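Local coordinates for protein importin-95 (Chaetomium thermophilum, PDB 4XRI) that serves as a flexible HEAT-repeat transport receptor of the importin-beta family, carrying cargo proteins into the nucleus and probably binding a small GTPase, at residues E460-I463 / R464-N468; W482-M485 / N486-E489; A205-T208 / A209-D212. The protein carries 2 engineered substitutions. All blocks are in the same frame, centred on the assembly; numbering follows the deposited sequence.

Contact 1: residues E460-I463 / R464-N468; sequences EPLI and RSLFN
Glu460 and Arg464, one helical turn apart, both hold CG anti to the backbone N (chi1 -164° and -162°), and each chain then bends, Glu460 at chi2 and Arg464 at chi3, which brings the carboxylate and the guanidinium together on the outer side of the helix. Glu460 OE1 sits over one face of the guanidinium, 3.4 Å from Arg464 NH2 and offset toward its rim. Because the oxygen lies well out of the guanidinium plane, no N-H points at it and the salt bridge rests on charge; carboxylate and guanidinium planes stand 73° apart. A water donates to Pro461 O and takes a weak bond from Arg464 NE. With Glu460 cut back to an alanine, the Arg464 guanidinium is likely to lose this charged mate and to swing more freely. Farther round the helix, Leu462 O accepts two bonds: the regular one from Leu466 N at 3.1 Å and a second from Ser465 OG at 2.7 Å, which ties down the serine hydroxyl. On the inner side Leu462 CD1 meets Leu466 CD1 at 3.8 Å, while Ile463 CG2 comes in plane against the edge of the Phe467 ring, 3.6 Å from Phe467 CD1. These apolar groups face the rest of the HEAT-repeat stack: Leu462, Ile463 and Leu466 pack on helix 477-490, Leu462 also reaches helix 432-449, and Phe467 lies against helix 503-516.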
loop_
_atom_site.group_PDB
_atom_site.type_symbol
_atom_site.label_atom_id
_atom_site.label_comp_id
_atom_site.label_asym_id
_atom_site.label_seq_id
_atom_site.Cartn_x
_atom_site.Cartn_y
_atom_site.Cartn_z
ATOM N N GLU A 460 11.504 -32.866 -7.133
ATOM C CA GLU A 460 11.840 -33.536 -5.878
ATOM C C GLU A 460 13.121 -32.990 -5.233
ATOM O O GLU A 460 13.123 -32.710 -4.035
ATOM C CB GLU A 460 11.964 -35.050 -6.092
ATOM C CG GLU A 460 11.922 -35.884 -4.808
ATOM C CD GLU A 460 13.251 -35.921 -4.071
ATOM O OE1 GLU A 460 14.304 -35.749 -4.721
ATOM O OE2 GLU A 460 13.242 -36.120 -2.837
ATOM N N PRO A 461 14.222 -32.845 -6.008
ATOM C CA PRO A 461 15.405 -32.270 -5.357
ATOM C C PRO A 461 15.172 -30.844 -4.876
ATOM O O PRO A 461 15.634 -30.476 -3.796
ATOM C CB PRO A 461 16.468 -32.300 -6.464
ATOM C CG PRO A 461 16.024 -33.379 -7.378
ATOM C CD PRO A 461 14.533 -33.287 -7.380
ATOM N N LEU A 462 14.465 -30.056 -5.680
ATOM C CA LEU A 462 14.134 -28.683 -5.323
ATOM C C LEU A 462 13.413 -28.629 -3.984
ATOM O O LEU A 462 13.849 -27.935 -3.067
ATOM C CB LEU A 462 13.274 -28.038 -6.412
ATOM C CG LEU A 462 12.779 -26.614 -6.149
ATOM C CD1 LEU A 462 13.945 -25.685 -5.883
ATOM C CD2 LEU A 462 11.950 -26.117 -7.321
ATOM N N ILE A 463 12.321 -29.381 -3.875
ATOM C CA ILE A 463 11.542 -29.443 -2.644
ATOM C C ILE A 463 12.393 -29.938 -1.474
ATOM O O ILE A 463 12.316 -29.401 -0.367
ATOM C CB ILE A 463 10.297 -30.356 -2.814
ATOM C CG1 ILE A 463 9.073 -29.523 -3.199
ATOM C CG2 ILE A 463 9.994 -31.128 -1.542
ATOM C CD1 ILE A 463 8.932 -29.279 -4.679
ATOM N N ARG A 464 13.217 -30.949 -1.730
ATOM C CA ARG A 464 14.027 -31.556 -0.681
ATOM C C ARG A 464 15.040 -30.565 -0.115
ATOM O O ARG A 464 15.250 -30.504 1.098
ATOM C CB ARG A 464 14.743 -32.800 -1.212
ATOM C CG ARG A 464 15.262 -33.733 -0.128
ATOM C CD ARG A 464 15.752 -35.042 -0.723
ATOM N NE ARG A 464 16.875 -34.841 -1.633
ATOM C CZ ARG A 464 17.311 -35.754 -2.495
ATOM N NH1 ARG A 464 18.342 -35.486 -3.284
ATOM N NH2 ARG A 464 16.709 -36.933 -2.574
ATOM N N SER A 465 15.658 -29.788 -0.999
ATOM C CA SER A 465 16.658 -28.805 -0.597
ATOM C C SER A 465 16.030 -27.661 0.193
ATOM O O SER A 465 16.604 -27.174 1.167
ATOM C CB SER A 465 17.387 -28.250 -1.823
ATOM O OG SER A 465 16.517 -27.472 -2.627
ATOM N N LEU A 466 14.846 -27.239 -0.237
ATOM C CA LEU A 466 14.125 -26.165 0.433
ATOM C C LEU A 466 13.680 -26.594 1.826
ATOM O O LEU A 466 13.797 -25.830 2.784
ATOM C CB LEU A 466 12.921 -25.731 -0.402
ATOM C CG LEU A 466 13.275 -25.131 -1.763
ATOM C CD1 LEU A 466 12.060 -25.105 -2.662
ATOM C CD2 LEU A 466 13.855 -23.738 -1.605
ATOM N N PHE A 467 13.175 -27.820 1.935
ATOM C CA PHE A 467 12.767 -28.356 3.229
ATOM C C PHE A 467 13.969 -28.573 4.137
ATOM O O PHE A 467 13.903 -28.299 5.334
ATOM C CB PHE A 467 11.996 -29.665 3.062
ATOM C CG PHE A 467 10.510 -29.479 2.929
ATOM C CD1 PHE A 467 9.850 -29.860 1.775
ATOM C CD2 PHE A 467 9.777 -28.912 3.958
ATOM C CE1 PHE A 467 8.483 -29.687 1.651
ATOM C CE2 PHE A 467 8.412 -28.735 3.841
ATOM C CZ PHE A 467 7.764 -29.123 2.686
ATOM N N ASN A 468 15.063 -29.066 3.563
ATOM C CA ASN A 468 16.300 -29.246 4.314
ATOM C C ASN A 468 16.769 -27.923 4.903
ATOM O O ASN A 468 17.214 -27.862 6.050
ATOM C CB ASN A 468 17.391 -29.843 3.423
ATOM C CG ASN A 468 18.664 -30.147 4.187
ATOM O OD1 ASN A 468 19.685 -29.482 4.008
ATOM N ND2 ASN A 468 18.608 -31.154 5.050
HETATM O O HOH W 1 18.057 -31.930 -3.039
#

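Contact 2: residues W482-M485 / N486-E489; sequences WALM and NIAE
Asn486 sets its amide nitrogen squarely over the indole of Trp482, with ND2 3.3 Å above the ring plane and over its centre. The nearest ring atom is Trp482 CE2, 3.4 Å from Asn486 ND2. Ring and amide stand 74° apart, so the amide meets the ring end-on through its nitrogen and does not lie flat on it. Trp482 has CG anti to its own nitrogen (chi1 -179°), which swings the indole along the helix toward the following turn; Asn486 instead has CG anti to its carbonyl carbon, sending the amide back to meet it. Beneath the pair runs the i to i+4 bond from Asn486 N to Trp482 O, 3.1 Å long and nearly straight at 168°. Helix 477-490 is one of the paired, antiparallel helices from which a HEAT-repeat solenoid is built. Trp482 stacks on Tyr440 of helix 432-449, and Asn486 touches Thr446 and Glu447 there. Elsewhere on this helix Leu484 CD2 and Ile487 CD1 approach only to 4.4 Å, both turned to helix 455-472. Met485 and Ala488 pack against helix 524-539, where both touch Val536, and the CG of Glu489 rests 3.3 Å from Met485 O.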
loop_
_atom_site.group_PDB
_atom_site.type_symbol
_atom_site.label_atom_id
_atom_site.label_comp_id
_atom_site.label_asym_id
_atom_site.label_seq_id
_atom_site.Cartn_x
_atom_site.Cartn_y
_atom_site.Cartn_z
ATOM N N TRP A 482 8.882 -19.206 1.286
ATOM C CA TRP A 482 8.353 -18.447 0.153
ATOM C C TRP A 482 8.426 -19.243 -1.147
ATOM O O TRP A 482 7.457 -19.307 -1.911
ATOM C CB TRP A 482 9.106 -17.125 -0.018
ATOM C CG TRP A 482 8.576 -16.318 -1.162
ATOM C CD1 TRP A 482 7.327 -15.786 -1.266
ATOM C CD2 TRP A 482 9.269 -15.954 -2.365
ATOM N NE1 TRP A 482 7.194 -15.114 -2.455
ATOM C CE2 TRP A 482 8.371 -15.201 -3.149
ATOM C CE3 TRP A 482 10.557 -16.192 -2.857
ATOM C CZ2 TRP A 482 8.719 -14.680 -4.394
ATOM C CZ3 TRP A 482 10.901 -15.672 -4.098
ATOM C CH2 TRP A 482 9.984 -14.926 -4.851
ATOM N N ALA A 483 9.586 -19.849 -1.383
ATOM C CA ALA A 483 9.809 -20.687 -2.556
ATOM C C ALA A 483 8.847 -21.872 -2.570
ATOM O O ALA A 483 8.234 -22.175 -3.595
ATOM C CB ALA A 483 11.258 -21.171 -2.589
ATOM N N LEU A 484 8.714 -22.529 -1.421
ATOM C CA LEU A 484 7.822 -23.679 -1.273
ATOM C C LEU A 484 6.359 -23.339 -1.562
ATOM O O LEU A 484 5.637 -24.127 -2.178
ATOM C CB LEU A 484 7.947 -24.261 0.136
ATOM C CG LEU A 484 9.201 -25.092 0.402
ATOM C CD1 LEU A 484 9.243 -25.550 1.848
ATOM C CD2 LEU A 484 9.233 -26.281 -0.534
ATOM N N MET A 485 5.932 -22.163 -1.107
ATOM C CA MET A 485 4.579 -21.678 -1.365
ATOM C C MET A 485 4.332 -21.477 -2.858
ATOM O O MET A 485 3.296 -21.889 -3.386
ATOM C CB MET A 485 4.323 -20.368 -0.616
ATOM C CG MET A 485 4.011 -20.538 0.861
ATOM S SD MET A 485 3.309 -19.038 1.568
ATOM C CE MET A 485 4.659 -17.886 1.328
ATOM N N ASN A 486 5.291 -20.837 -3.524
ATOM C CA ASN A 486 5.253 -20.659 -4.974
ATOM C C ASN A 486 5.051 -21.977 -5.711
ATOM O O ASN A 486 4.210 -22.080 -6.599
ATOM C CB ASN A 486 6.540 -19.989 -5.467
ATOM C CG ASN A 486 6.559 -18.496 -5.208
ATOM O OD1 ASN A 486 5.513 -17.848 -5.168
ATOM N ND2 ASN A 486 7.751 -17.940 -5.039
ATOM N N ILE A 487 5.832 -22.980 -5.323
ATOM C CA ILE A 487 5.765 -24.310 -5.918
ATOM C C ILE A 487 4.394 -24.953 -5.737
ATOM O O ILE A 487 3.828 -25.511 -6.681
ATOM C CB ILE A 487 6.836 -25.227 -5.312
ATOM C CG1 ILE A 487 8.229 -24.744 -5.716
ATOM C CG2 ILE A 487 6.621 -26.667 -5.744
ATOM C CD1 ILE A 487 9.326 -25.337 -4.879
ATOM N N ALA A 488 3.865 -24.870 -4.519
ATOM C CA ALA A 488 2.540 -25.399 -4.219
ATOM C C ALA A 488 1.473 -24.716 -5.071
ATOM O O ALA A 488 0.519 -25.353 -5.519
ATOM C CB ALA A 488 2.226 -25.234 -2.740
ATOM N N GLU A 489 1.646 -23.418 -5.296
ATOM C CA GLU A 489 0.717 -22.646 -6.115
ATOM C C GLU A 489 0.815 -23.010 -7.594
ATOM O O GLU A 489 -0.196 -23.069 -8.294
ATOM C CB GLU A 489 0.967 -21.146 -5.937
ATOM C CG GLU A 489 0.528 -20.592 -4.593
ATOM C CD GLU A 489 0.977 -19.156 -4.382
ATOM O OE1 GLU A 489 1.571 -18.574 -5.316
ATOM O OE2 GLU A 489 0.741 -18.613 -3.282
#

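Contact 3: residues A205-T208 / A209-D212; sequences AAIT and ALGD
Asp212 folds back along the last turn of helix 200-212 to lie beside Thr208, the two side chains pointing the same way. Its CB starts 3.7 Å from Thr208 O, the carbonyl that accepts the backbone bond from Asp212 N at 3.0 Å. The first torsion places CG next to the backbone N (chi1 -70°), and CG therefore passes 3.4 Å from that same Thr208 O. At the tip the two oxygens have different surroundings: Asp212 OD2 lies 3.5 Å from Thr208 O and, more loosely, 4.1 Å from the methyl Thr208 CG2, whereas OD1 forms a salt bridge with Arg255, which probably offsets the closeness of the carboxylate to the carbonyl oxygen. Thr208 turns its own hydroxyl back up the helix, OG1 being hydrogen-bonded to Phe204 O, and this leaves CG2 as the branch facing Asp212. On another side Ile207 CD1 and Leu210 CD2 cross at 4.2 Å. Ala209 CB rests 3.3 Å from Ala205 O. Around the helix, Leu210 packs on helix 224-238 through Ile230, Val233 and Val234 and on Val189 of helix 182-193, Ile207 touches Ala237, and Ala206 reaches Leu160 of helix 153-168.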
loop_
_atom_site.group_PDB
_atom_site.type_symbol
_atom_site.label_atom_id
_atom_site.label_comp_id
_atom_site.label_asym_id
_atom_site.label_seq_id
_atom_site.Cartn_x
_atom_site.Cartn_y
_atom_site.Cartn_z
ATOM N N ALA A 205 23.273 24.258 0.286
ATOM C CA ALA A 205 21.985 24.815 0.672
ATOM C C ALA A 205 21.191 25.219 -0.566
ATOM O O ALA A 205 19.975 25.038 -0.627
ATOM C CB ALA A 205 22.176 26.008 1.593
ATOM N N ALA A 206 21.895 25.757 -1.556
ATOM C CA ALA A 206 21.264 26.243 -2.776
ATOM C C ALA A 206 20.750 25.106 -3.652
ATOM O O ALA A 206 19.639 25.175 -4.176
ATOM C CB ALA A 206 22.238 27.104 -3.558
ATOM N N ILE A 207 21.559 24.063 -3.815
ATOM C CA ILE A 207 21.165 22.941 -4.659
ATOM C C ILE A 207 20.021 22.168 -4.002
ATOM O O ILE A 207 19.147 21.633 -4.683
ATOM C CB ILE A 207 22.361 21.994 -4.955
ATOM C CG1 ILE A 207 22.021 21.037 -6.100
ATOM C CG2 ILE A 207 22.805 21.234 -3.713
ATOM C CD1 ILE A 207 21.913 21.707 -7.445
ATOM N N THR A 208 20.018 22.140 -2.672
ATOM C CA THR A 208 18.951 21.499 -1.916
ATOM C C THR A 208 17.657 22.281 -2.083
ATOM O O THR A 208 16.584 21.706 -2.268
ATOM C CB THR A 208 19.296 21.398 -0.418
ATOM O OG1 THR A 208 20.552 20.732 -0.262
ATOM C CG2 THR A 208 18.214 20.629 0.330
ATOM N N ALA A 209 17.775 23.603 -2.016
ATOM C CA ALA A 209 16.630 24.490 -2.163
ATOM C C ALA A 209 16.044 24.387 -3.566
ATOM O O ALA A 209 14.826 24.435 -3.744
ATOM C CB ALA A 209 17.028 25.923 -1.856
ATOM N N LEU A 210 16.918 24.244 -4.559
ATOM C CA LEU A 210 16.483 24.054 -5.937
ATOM C C LEU A 210 15.665 22.774 -6.066
ATOM O O LEU A 210 14.620 22.756 -6.714
ATOM C CB LEU A 210 17.684 24.021 -6.887
ATOM C CG LEU A 210 17.376 23.685 -8.349
ATOM C CD1 LEU A 210 16.347 24.647 -8.920
ATOM C CD2 LEU A 210 18.655 23.703 -9.181
ATOM N N GLY A 211 16.147 21.708 -5.434
ATOM C CA GLY A 211 15.442 20.442 -5.419
ATOM C C GLY A 211 14.062 20.586 -4.810
ATOM O O GLY A 211 13.082 20.081 -5.349
ATOM N N ASP A 212 13.989 21.296 -3.690
ATOM C CA ASP A 212 12.723 21.525 -3.000
ATOM C C ASP A 212 11.790 22.431 -3.802
ATOM O O ASP A 212 10.574 22.385 -3.631
ATOM C CB ASP A 212 12.970 22.136 -1.615
ATOM C CG ASP A 212 13.605 21.154 -0.645
ATOM O OD1 ASP A 212 13.491 19.931 -0.873
ATOM O OD2 ASP A 212 14.209 21.606 0.350
#

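How the contacts relate
Contact 3 comes first along the chain, on helix 200-212 in the earlier part of the solenoid; contact 1 on helix 455-472 and contact 2 on helix 477-490 follow in series. Each lies within a single helix and closes only a helical turn, so none nests in or crosses another. Contacts 1 and 2 are on consecutive helices, their centres 12 Å apart, and they interlock directly: Ile487 wedges among Leu462, Ile463 and Leu466, with Leu466 CD1 3.5 Å from Ile487 CD1. Contact 3 stands apart, its nearest atoms about 35 Å from contact 2 and about 44 Å from contact 1, and belongs to a distant set of helices.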